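Local coordinates for proliferating cell nuclear antigen (Entamoeba histolytica, PDB 3P91), which probably encircles DNA as a three-subunit sliding ring and raises the processivity of DNA polymerase delta during replication, at residues F7-K12 against D60-F65; F33-A38 against I71-N76. One frame throughout, in Å; residues are numbered along the deposited sequence.

Strand 7-11 opens the chain, and interaction 1 closes its first long loop, bringing 60-65 back as the edge partner of that strand in a five-strand sheet. Inside this loop lie helix 14-25 and strands 30-36, 39-45 and 52-57. Interaction 2 starts within it, at 33-38, and closes beyond it, at 71-76, so the two closures cross rather than nest. Strands 62-66 and 71-76 follow each other in the chain but join different sheets, the second lying at the edge of the long sheet. The sheets meet where F7 CB packs on I71 CD1 at 3.4 Å and F7 also leans on C35.

Interaction 1 (F7-K12 against D60-F65); sequences FHAKFK and DAFDEF
K10 faces both D63 and E64, which makes this antiparallel pairing a classic beta bulge on the edge strand of a sheet in the N-terminal PCNA domain. The K10 carbonyl takes the N-H of D63 (O to N, 2.8 Å) and, more weakly, that of E64, while K10 N donates to E64 O. Past the bulge, K12 N binds A61 O and K12 NZ reaches D60 O at 2.9 Å, which ties the end of strand 7-11 to the short 3-10 turn.

The charged groups meet on the face that carries K10 and E64. H8 NE2 donates to E64 OE2 over 2.6 Å in a nearly straight bond (175°), with the oxygen in the imidazole plane; the other oxygen, OE1, makes a salt bridge to K10 NZ at 3.1 Å. The E64 carboxylate therefore bridges two side chains of one strand. Because H8 ND1 is bonded to D96 on the next strand, the ring sits between two carboxylates, a setting that would probably stabilise its protonated form.

A9 and F65 point to the other face, where aromatic rings gather; F11 and F62 diverge at CB but their rings meet. F7 and F65 form an offset edge-to-face pair, F7's edge toward F65's face, planes at 78°, with F7 CE1 3.5 Å from F65 CZ. A9 CB touches both F65 CD1 and F62 CD1. F11, stacked on F17 of helix 14-25, lies alongside F62 with the ring planes at 45°, and F62 CE1 comes down 3.3 Å from F11 CE1, over the F11 ring toward its rim.

Interaction 2 (F33-A38 against I71-N76); sequences FDCSDA and ITLGIN
F33 faces L73 and C35 faces I71 in hydrogen-bonded antiparallel pairs, with D34 and T72 the non-hydrogen-bonded pair between them, and the axes of 33-36 and 71-76 approach to 4.5 Å with their directions 153° apart. F33 and L73 exchange two nearly straight bonds, F33 N to L73 O at 2.8 Å and L73 N to F33 O at 2.7 Å. In the other pair C35 N binds I71 O, and I71 N returns a bond to C35 O. This pairing places strand 71-76 at the edge of the long sheet of the chain, next to 30-36.

Side chains separate by face. F33, C35, I71 and L73 share the apolar one. I75 CD1 sits over the F33 ring, 3.9 Å from its centroid and 29° off the normal, a CH-pi contact made diagonally, since I75 lies two residues beyond the register partner of F33. The two side chains cross at about a right angle, and I75 CB and CG2 also press on F33 CE2. The F33 ring meets I40 and V42 of strand 39-45 as well. I71 holds CG1 between its backbone N and carbonyl carbon (chi1 66°), and this methylene rests 3.7 Å from C35 CB; C35 SG meets L73 CD1 at 3.8 Å. Both C35 and I71 touch F7 of strand 7-11, which joins this face to the neighbouring sheet. On the other face D34 and T72 lie side by side, D34 OD2 3.3 Å from T72 CB. N76 is the N-cap of helix 77-84, its OD1 accepting from H79 N.

Backbone bonds thus fix the register, apolar contacts of ring, alkyl and sulfur atoms hold the face of F33 and L73, and D34 and T72 touch without a hydrogen bond between their side chains.

Interaction 1 (F7-K12 against D60-F65)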
ATOM      1  N   PHE A   7      10.426  36.299  14.203  1.00 23.54           N
ATOM      2  CA  PHE A   7      10.794  34.943  14.560  1.00 21.64           C
ATOM      3  C   PHE A   7      11.642  34.294  13.477  1.00 20.75           C
ATOM      4  O   PHE A   7      11.303  34.333  12.295  1.00 21.81           O
ATOM      5  CB  PHE A   7       9.537  34.113  14.845  1.00 22.69           C
ATOM      6  CG  PHE A   7       9.824  32.708  15.295  1.00 21.94           C
ATOM      7  CD1 PHE A   7      10.519  32.471  16.470  1.00 20.46           C
ATOM      8  CD2 PHE A   7       9.400  31.624  14.542  1.00 21.16           C
ATOM      9  CE1 PHE A   7      10.790  31.183  16.879  1.00 21.01           C
ATOM     10  CE2 PHE A   7       9.669  30.334  14.948  1.00 19.62           C
ATOM     11  CZ  PHE A   7      10.362  30.113  16.117  1.00 20.86           C
ATOM     12  N   HIS A   8      12.758  33.711  13.895  1.00 20.67           N
ATOM     13  CA  HIS A   8      13.591  32.912  13.008  1.00 22.22           C
ATOM     14  C   HIS A   8      14.076  31.646  13.717  1.00 20.71           C
ATOM     15  O   HIS A   8      14.562  31.696  14.840  1.00 19.81           O
ATOM     16  CB  HIS A   8      14.771  33.739  12.489  1.00 22.15           C
ATOM     17  CG  HIS A   8      15.833  32.931  11.812  1.00 21.88           C
ATOM     18  ND1 HIS A   8      15.684  32.416  10.542  1.00 22.74           N
ATOM     19  CD2 HIS A   8      17.063  32.550  12.230  1.00 21.87           C
ATOM     20  CE1 HIS A   8      16.774  31.749  10.210  1.00 23.29           C
ATOM     21  NE2 HIS A   8      17.626  31.815  11.216  1.00 22.31           N
ATOM     22  N   ALA A   9      13.943  30.504  13.059  1.00 21.15           N
ATOM     23  CA  ALA A   9      14.385  29.254  13.659  1.00 23.58           C
ATOM     24  C   ALA A   9      14.838  28.237  12.618  1.00 23.67           C
ATOM     25  O   ALA A   9      14.132  27.986  11.645  1.00 25.45           O
ATOM     26  CB  ALA A   9      13.279  28.665  14.528  1.00 21.13           C
ATOM     27  N   LYS A  10      16.018  27.661  12.821  1.00 22.62           N
ATOM     28  CA  LYS A  10      16.442  26.535  12.004  1.00 24.23           C
ATOM     29  C   LYS A  10      16.676  25.310  12.853  1.00 23.03           C
ATOM     30  O   LYS A  10      17.439  25.350  13.811  1.00 22.75           O
ATOM     31  CB  LYS A  10      17.711  26.842  11.217  1.00 26.22           C
ATOM     32  CG  LYS A  10      18.151  25.674  10.346  1.00 25.19           C
ATOM     33  CD  LYS A  10      19.399  26.027   9.581  1.00 28.72           C
ATOM     34  CE  LYS A  10      20.537  26.261  10.548  1.00 31.58           C
ATOM     35  NZ  LYS A  10      21.411  27.392  10.129  1.00 36.44           N
ATOM     36  N   PHE A  11      16.033  24.213  12.480  1.00 22.47           N
ATOM     37  CA  PHE A  11      16.129  22.996  13.256  1.00 22.80           C
ATOM     38  C   PHE A  11      17.472  22.320  13.074  1.00 23.14           C
ATOM     39  O   PHE A  11      18.099  22.435  12.028  1.00 24.34           O
ATOM     40  CB  PHE A  11      15.005  22.043  12.873  1.00 24.01           C
ATOM     41  CG  PHE A  11      13.662  22.489  13.342  1.00 23.99           C
ATOM     42  CD1 PHE A  11      13.148  22.027  14.542  1.00 23.55           C
ATOM     43  CD2 PHE A  11      12.918  23.387  12.600  1.00 24.35           C
ATOM     44  CE1 PHE A  11      11.907  22.442  14.987  1.00 22.68           C
ATOM     45  CE2 PHE A  11      11.677  23.807  13.039  1.00 23.75           C
ATOM     46  CZ  PHE A  11      11.168  23.329  14.235  1.00 21.68           C
ATOM     47  N   LYS A  12      17.918  21.626  14.111  1.00 22.65           N
ATOM     48  CA  LYS A  12      19.051  20.730  13.975  1.00 25.35           C
ATOM     49  C   LYS A  12      18.633  19.574  13.082  1.00 26.03           C
ATOM     50  O   LYS A  12      19.355  19.202  12.157  1.00 30.95           O
ATOM     51  CB  LYS A  12      19.512  20.223  15.345  1.00 24.09           C
ATOM     52  CG  LYS A  12      20.353  21.239  16.097  1.00 25.23           C
ATOM     53  CD  LYS A  12      20.666  20.806  17.508  1.00 24.26           C
ATOM     54  CE  LYS A  12      21.669  21.745  18.151  1.00 25.45           C
ATOM     55  NZ  LYS A  12      21.846  21.476  19.612  1.00 28.74           N
ATOM     56  N   ASP A  60      17.439  24.077  22.366  1.00 25.01           N
ATOM     57  CA  ASP A  60      18.502  23.114  22.066  1.00 25.62           C
ATOM     58  C   ASP A  60      18.195  22.233  20.852  1.00 24.62           C
ATOM     59  O   ASP A  60      19.055  21.492  20.378  1.00 23.41           O
ATOM     60  CB  ASP A  60      18.762  22.213  23.274  1.00 28.61           C
ATOM     61  CG  ASP A  60      19.702  22.839  24.282  1.00 35.59           C
ATOM     62  OD1 ASP A  60      19.395  22.803  25.492  1.00 43.27           O
ATOM     63  OD2 ASP A  60      20.759  23.358  23.869  1.00 41.04           O
ATOM     64  N   ALA A  61      16.964  22.312  20.360  1.00 22.93           N
ATOM     65  CA  ALA A  61      16.557  21.549  19.188  1.00 22.77           C
ATOM     66  C   ALA A  61      16.928  22.256  17.874  1.00 21.98           C
ATOM     67  O   ALA A  61      16.757  21.702  16.790  1.00 20.49           O
ATOM     68  CB  ALA A  61      15.058  21.266  19.247  1.00 23.41           C
ATOM     69  N   PHE A  62      17.452  23.474  17.990  1.00 23.36           N
ATOM     70  CA  PHE A  62      17.731  24.320  16.840  1.00 21.10           C
ATOM     71  C   PHE A  62      19.202  24.684  16.730  1.00 22.81           C
ATOM     72  O   PHE A  62      19.905  24.793  17.731  1.00 22.68           O
ATOM     73  CB  PHE A  62      16.916  25.605  16.931  1.00 20.43           C
ATOM     74  CG  PHE A  62      15.464  25.380  17.200  1.00 21.76           C
ATOM     75  CD1 PHE A  62      14.561  25.288  16.156  1.00 22.31           C
ATOM     76  CD2 PHE A  62      14.998  25.259  18.502  1.00 23.14           C
ATOM     77  CE1 PHE A  62      13.214  25.075  16.407  1.00 22.16           C
ATOM     78  CE2 PHE A  62      13.658  25.049  18.761  1.00 21.41           C
ATOM     79  CZ  PHE A  62      12.763  24.954  17.713  1.00 21.35           C
ATOM     80  N   ASP A  63      19.654  24.876  15.495  1.00 22.82           N
ATOM     81  CA  ASP A  63      20.979  25.414  15.232  1.00 26.12           C
ATOM     82  C   ASP A  63      20.973  26.938  15.311  1.00 24.69           C
ATOM     83  O   ASP A  63      21.966  27.547  15.704  1.00 23.61           O
ATOM     84  CB  ASP A  63      21.476  24.957  13.862  1.00 26.43           C
ATOM     85  CG  ASP A  63      22.009  23.547  13.887  1.00 27.25           C
ATOM     86  OD1 ASP A  63      21.851  22.826  12.874  1.00 28.64           O
ATOM     87  OD2 ASP A  63      22.587  23.163  14.927  1.00 27.09           O
ATOM     88  N   GLU A  64      19.852  27.540  14.921  1.00 23.39           N
ATOM     89  CA  GLU A  64      19.627  28.975  15.091  1.00 23.79           C
ATOM     90  C   GLU A  64      18.254  29.195  15.705  1.00 24.03           C
ATOM     91  O   GLU A  64      17.302  28.470  15.390  1.00 23.89           O
ATOM     92  CB  GLU A  64      19.702  29.710  13.754  1.00 23.47           C
ATOM     93  CG  GLU A  64      20.981  29.469  12.989  1.00 27.72           C
ATOM     94  CD  GLU A  64      21.003  30.182  11.657  1.00 29.14           C
ATOM     95  OE1 GLU A  64      22.098  30.314  11.065  1.00 32.63           O
ATOM     96  OE2 GLU A  64      19.926  30.615  11.201  1.00 28.69           O
ATOM     97  N   PHE A  65      18.151  30.184  16.585  1.00 21.37           N
ATOM     98  CA  PHE A  65      16.875  30.498  17.211  1.00 20.72           C
ATOM     99  C   PHE A  65      16.832  31.930  17.718  1.00 21.63           C
ATOM    100  O   PHE A  65      17.680  32.360  18.488  1.00 21.15           O
ATOM    101  CB  PHE A  65      16.551  29.522  18.348  1.00 22.61           C
ATOM    102  CG  PHE A  65      15.120  29.597  18.815  1.00 22.10           C
ATOM    103  CD1 PHE A  65      14.151  28.770  18.263  1.00 19.20           C
ATOM    104  CD2 PHE A  65      14.740  30.508  19.789  1.00 20.32           C
ATOM    105  CE1 PHE A  65      12.840  28.849  18.675  1.00 18.91           C
ATOM    106  CE2 PHE A  65      13.426  30.585  20.212  1.00 19.40           C
ATOM    107  CZ  PHE A  65      12.475  29.754  19.655  1.00 20.65           C
TER

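Interaction 2 (F33-A38 against I71-N76)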
ATOM      1  N   PHE A  33       0.821  27.893  18.249  1.00 25.20           N
ATOM      2  CA  PHE A  33       2.197  27.654  18.610  1.00 24.53           C
ATOM      3  C   PHE A  33       2.696  28.909  19.254  1.00 25.17           C
ATOM      4  O   PHE A  33       2.841  29.937  18.602  1.00 25.59           O
ATOM      5  CB  PHE A  33       3.029  27.336  17.380  1.00 25.93           C
ATOM      6  CG  PHE A  33       2.801  25.965  16.858  1.00 25.38           C
ATOM      7  CD1 PHE A  33       3.796  25.017  16.926  1.00 25.92           C
ATOM      8  CD2 PHE A  33       1.572  25.610  16.333  1.00 28.77           C
ATOM      9  CE1 PHE A  33       3.579  23.744  16.454  1.00 27.96           C
ATOM     10  CE2 PHE A  33       1.346  24.334  15.854  1.00 26.01           C
ATOM     11  CZ  PHE A  33       2.348  23.402  15.915  1.00 25.54           C
ATOM     12  N   ASP A  34       2.928  28.825  20.553  1.00 26.20           N
ATOM     13  CA  ASP A  34       3.430  29.950  21.311  1.00 23.79           C
ATOM     14  C   ASP A  34       4.942  29.914  21.270  1.00 23.03           C
ATOM     15  O   ASP A  34       5.575  29.066  21.888  1.00 22.58           O
ATOM     16  CB  ASP A  34       2.920  29.879  22.749  1.00 22.90           C
ATOM     17  CG  ASP A  34       1.408  29.871  22.828  1.00 26.71           C
ATOM     18  OD1 ASP A  34       0.840  28.895  23.364  1.00 34.52           O
ATOM     19  OD2 ASP A  34       0.781  30.835  22.349  1.00 27.54           O
ATOM     20  N   CYS A  35       5.523  30.831  20.515  1.00 24.36           N
ATOM     21  CA  CYS A  35       6.967  30.931  20.442  1.00 23.40           C
ATOM     22  C   CYS A  35       7.467  31.995  21.415  1.00 23.14           C
ATOM     23  O   CYS A  35       6.752  32.930  21.765  1.00 23.23           O
ATOM     24  CB  CYS A  35       7.396  31.248  19.010  1.00 22.22           C
ATOM     25  SG  CYS A  35       6.578  30.199  17.782  1.00 23.29           S
ATOM     26  N   SER A  36       8.695  31.827  21.871  1.00 20.93           N
ATOM     27  CA  SER A  36       9.312  32.795  22.743  1.00 21.19           C
ATOM     28  C   SER A  36      10.784  32.445  22.771  1.00 21.79           C
ATOM     29  O   SER A  36      11.207  31.515  22.096  1.00 23.19           O
ATOM     30  CB  SER A  36       8.700  32.736  24.141  1.00 22.74           C
ATOM     31  OG  SER A  36       9.159  31.605  24.864  1.00 24.11           O
ATOM     32  N   ASP A  37      11.572  33.193  23.531  1.00 23.90           N
ATOM     33  CA  ASP A  37      13.003  32.922  23.594  1.00 22.53           C
ATOM     34  C   ASP A  37      13.284  31.632  24.356  1.00 22.14           C
ATOM     35  O   ASP A  37      14.430  31.214  24.477  1.00 22.98           O
ATOM     36  CB  ASP A  37      13.780  34.117  24.170  1.00 23.62           C
ATOM     37  CG  ASP A  37      13.224  34.611  25.505  1.00 24.87           C
ATOM     38  OD1 ASP A  37      13.299  35.824  25.771  1.00 29.56           O
ATOM     39  OD2 ASP A  37      12.731  33.801  26.307  1.00 27.50           O
ATOM     40  N   ALA A  38      12.221  31.000  24.850  1.00 23.51           N
ATOM     41  CA  ALA A  38      12.331  29.739  25.585  1.00 23.17           C
ATOM     42  C   ALA A  38      11.957  28.523  24.729  1.00 22.41           C
ATOM     43  O   ALA A  38      12.144  27.379  25.146  1.00 21.08           O
ATOM     44  CB  ALA A  38      11.491  29.782  26.844  1.00 22.34           C
ATOM     45  N   ILE A  71       5.405  35.367  20.590  1.00 27.46           N
ATOM     46  CA  ILE A  71       4.386  35.428  19.557  1.00 25.29           C
ATOM     47  C   ILE A  71       3.600  34.128  19.582  1.00 27.79           C
ATOM     48  O   ILE A  71       4.073  33.119  20.108  1.00 28.59           O
ATOM     49  CB  ILE A  71       5.012  35.601  18.176  1.00 28.54           C
ATOM     50  CG1 ILE A  71       5.819  34.365  17.798  1.00 24.39           C
ATOM     51  CG2 ILE A  71       5.915  36.818  18.154  1.00 29.24           C
ATOM     52  CD1 ILE A  71       6.646  34.575  16.561  1.00 25.18           C
ATOM     53  N   THR A  72       2.391  34.153  19.034  1.00 27.18           N
ATOM     54  CA  THR A  72       1.588  32.945  18.942  1.00 28.29           C
ATOM     55  C   THR A  72       1.125  32.743  17.509  1.00 27.23           C
ATOM     56  O   THR A  72       0.458  33.600  16.945  1.00 30.30           O
ATOM     57  CB  THR A  72       0.378  32.978  19.898  1.00 27.60           C
ATOM     58  OG1 THR A  72      -0.680  32.181  19.353  1.00 31.66           O
ATOM     59  CG2 THR A  72      -0.120  34.388  20.076  1.00 29.12           C
ATOM     60  N   LEU A  73       1.497  31.611  16.920  1.00 26.95           N
ATOM     61  CA  LEU A  73       1.120  31.306  15.543  1.00 27.94           C
ATOM     62  C   LEU A  73      -0.061  30.345  15.481  1.00 25.96           C
ATOM     63  O   LEU A  73       0.033  29.210  15.934  1.00 25.53           O
ATOM     64  CB  LEU A  73       2.301  30.701  14.787  1.00 26.00           C
ATOM     65  CG  LEU A  73       3.658  31.387  14.918  1.00 24.10           C
ATOM     66  CD1 LEU A  73       4.736  30.447  14.450  1.00 24.59           C
ATOM     67  CD2 LEU A  73       3.707  32.678  14.135  1.00 21.52           C
ATOM     68  N   GLY A  74      -1.167  30.814  14.914  1.00 27.14           N
ATOM     69  CA  GLY A  74      -2.349  29.994  14.733  1.00 28.81           C
ATOM     70  C   GLY A  74      -2.201  29.067  13.542  1.00 27.94           C
ATOM     71  O   GLY A  74      -2.262  29.498  12.396  1.00 27.57           O
ATOM     72  N   ILE A  75      -2.028  27.781  13.818  1.00 27.69           N
ATOM     73  CA  ILE A  75      -1.643  26.827  12.786  1.00 29.92           C
ATOM     74  C   ILE A  75      -2.638  25.694  12.526  1.00 28.26           C
ATOM     75  O   ILE A  75      -2.985  24.943  13.431  1.00 28.25           O
ATOM     76  CB  ILE A  75      -0.270  26.221  13.108  1.00 30.40           C
ATOM     77  CG1 ILE A  75       0.834  27.213  12.742  1.00 30.79           C
ATOM     78  CG2 ILE A  75      -0.079  24.918  12.370  1.00 29.59           C
ATOM     79  CD1 ILE A  75       2.203  26.772  13.169  1.00 29.32           C
ATOM     80  N   ASN A  76      -3.085  25.587  11.276  1.00 30.89           N
ATOM     81  CA  ASN A  76      -3.865  24.439  10.818  1.00 31.95           C
ATOM     82  C   ASN A  76      -2.917  23.294  10.503  1.00 31.47           C
ATOM     83  O   ASN A  76      -2.168  23.350   9.522  1.00 32.62           O
ATOM     84  CB  ASN A  76      -4.700  24.790   9.581  1.00 29.98           C
ATOM     85  CG  ASN A  76      -5.510  23.611   9.065  1.00 31.29           C
ATOM     86  OD1 ASN A  76      -4.992  22.507   8.897  1.00 30.09           O
ATOM     87  ND2 ASN A  76      -6.792  23.842   8.814  1.00 34.36           N
TER